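Local coordinates for ESSC (Geobacillus thermodenitrificans, PDB 5FWH), which is a component of the bacterial type VII secretion apparatus, an FtsK/SpoIIIE-type ATPase that probably drives protein export and carries this forkhead-associated domain at its N-terminus, at residues 23-29 against 45-49. Residues are numbered along the deposited sequence.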
# COMPACT_ATOMS: atom_id res chain seq x y z
N VAL A 23 -3.36 1.62 21.33
CA VAL A 23 -1.95 2.02 21.30
C VAL A 23 -1.07 0.85 20.85
O VAL A 23 -0.93 -0.14 21.57
CB VAL A 23 -1.48 2.55 22.67
CG1 VAL A 23 -2.05 1.71 23.82
CG2 VAL A 23 0.06 2.66 22.74
N ILE A 24 -0.49 0.96 19.65
CA ILE A 24 0.26 -0.14 19.06
C ILE A 24 1.70 0.22 18.99
O ILE A 24 2.04 1.38 19.05
CB ILE A 24 -0.26 -0.61 17.68
CG1 ILE A 24 0.08 0.35 16.54
CG2 ILE A 24 -1.77 -0.87 17.72
CD1 ILE A 24 0.88 -0.32 15.45
N VAL A 25 2.53 -0.79 18.85
CA VAL A 25 3.97 -0.62 18.93
C VAL A 25 4.63 -1.43 17.81
O VAL A 25 4.27 -2.63 17.51
CB VAL A 25 4.56 -0.94 20.32
CG1 VAL A 25 4.13 -2.31 20.79
CG2 VAL A 25 6.10 -0.82 20.30
N ILE A 26 5.57 -0.73 17.19
CA ILE A 26 6.39 -1.25 16.16
C ILE A 26 7.71 -1.32 16.80
O ILE A 26 8.25 -0.28 17.25
CB ILE A 26 6.54 -0.27 14.95
CG1 ILE A 26 5.17 0.10 14.41
CG2 ILE A 26 7.50 -0.82 13.86
CD1 ILE A 26 5.19 1.34 13.53
N GLY A 27 8.26 -2.52 16.76
CA GLY A 27 9.52 -2.86 17.37
C GLY A 27 10.09 -4.11 16.75
O GLY A 27 9.67 -4.49 15.65
N ASN A 28 11.06 -4.73 17.43
CA ASN A 28 11.82 -5.91 16.92
C ASN A 28 11.63 -7.27 17.65
O ASN A 28 12.34 -8.25 17.39
CB ASN A 28 13.31 -5.56 16.83
CG ASN A 28 13.96 -5.35 18.19
OD1 ASN A 28 13.39 -5.67 19.21
ND2 ASN A 28 15.17 -4.87 18.18
N GLN A 29 10.67 -7.31 18.55
CA GLN A 29 10.21 -8.54 19.19
C GLN A 29 9.03 -9.13 18.46
O GLN A 29 8.27 -8.41 17.85
CB GLN A 29 9.73 -8.22 20.60
CG GLN A 29 10.68 -7.39 21.46
CD GLN A 29 12.11 -7.92 21.53
OE1 GLN A 29 12.36 -9.14 21.43
NE2 GLN A 29 13.06 -7.00 21.71
N TYR A 45 11.16 1.98 20.75
CA TYR A 45 10.25 1.42 19.81
C TYR A 45 9.39 2.60 19.30
O TYR A 45 9.53 3.77 19.78
CB TYR A 45 9.44 0.25 20.44
CG TYR A 45 10.31 -0.88 21.03
CD1 TYR A 45 11.37 -1.44 20.30
CD2 TYR A 45 10.08 -1.40 22.33
CE1 TYR A 45 12.18 -2.43 20.83
CE2 TYR A 45 10.90 -2.42 22.87
CZ TYR A 45 11.94 -2.94 22.12
OH TYR A 45 12.76 -3.97 22.63
N ILE A 46 8.57 2.33 18.29
CA ILE A 46 7.67 3.32 17.78
C ILE A 46 6.34 3.00 18.27
O ILE A 46 5.88 1.85 18.15
CB ILE A 46 7.69 3.40 16.25
CG1 ILE A 46 9.13 3.65 15.72
CG2 ILE A 46 6.77 4.52 15.74
CD1 ILE A 46 9.82 4.88 16.34
N GLN A 47 5.72 4.01 18.89
CA GLN A 47 4.36 3.89 19.39
C GLN A 47 3.46 4.70 18.51
O GLN A 47 3.75 5.88 18.23
CB GLN A 47 4.24 4.41 20.85
CG GLN A 47 5.16 3.81 21.92
CD GLN A 47 6.58 4.37 21.96
OE1 GLN A 47 6.83 5.60 22.14
NE2 GLN A 47 7.53 3.49 21.84
N ILE A 48 2.37 4.10 18.11
CA ILE A 48 1.30 4.76 17.38
C ILE A 48 0.05 4.63 18.24
O ILE A 48 -0.30 3.54 18.62
CB ILE A 48 1.03 4.07 16.01
CG1 ILE A 48 2.33 3.78 15.27
CG2 ILE A 48 0.14 4.92 15.14
CD1 ILE A 48 3.09 5.00 14.79
N GLU A 49 -0.59 5.74 18.56
CA GLU A 49 -1.84 5.72 19.29
C GLU A 49 -2.92 6.57 18.61
O GLU A 49 -2.63 7.61 18.03
CB GLU A 49 -1.64 6.13 20.76
CG GLU A 49 -1.43 7.61 21.01
CD GLU A 49 -1.47 8.03 22.50
OE1 GLU A 49 -0.63 7.56 23.30
OE2 GLU A 49 -2.33 8.87 22.86
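The ring of Y45 lies along the backbone at the end of strand 23-27, its CD1 3.7 Å from the CA of G27. A CB on G27 would collide with that ring, so the glycine leaves room for it. The hydroxyl at the far end of the ring reaches Q29, whose NE2 donates a hydrogen bond to Y45 OH (3.2 Å), while Y45 CB packs on V25 CG2 at 3.5 Å. From here the two strands run antiparallel, their axes coming within 4.7 Å at 155°. I26 and I46 form one hydrogen-bonded pair, I26 N to I46 O and I46 N to I26 O both at 2.8 Å; I24 and I48 form the next, I24 N to I48 O at 2.8 Å and I48 N to I24 O at 2.9 Å. Between them sits the non-hydrogen-bonded pair V25 and Q47, where V25 CA comes within 3.2 Å of I46 O in a CA-H...O contact. Side chains alternate accordingly: V23, V25, Q47 and E49 share the more open face, and the four isoleucines make the buried one, with I26 CD1 4.1 Å from I48 CG1. Such a split, one face apolar and buried, is characteristic of a beta-sandwich, the fold of FHA domains. I26 meets M84 and I86 of strand 84-88 in the facing sheet; within its own sheet the pair is flanked by strand 34-35 beside 23-27 and strand 57-60 beside 46-50.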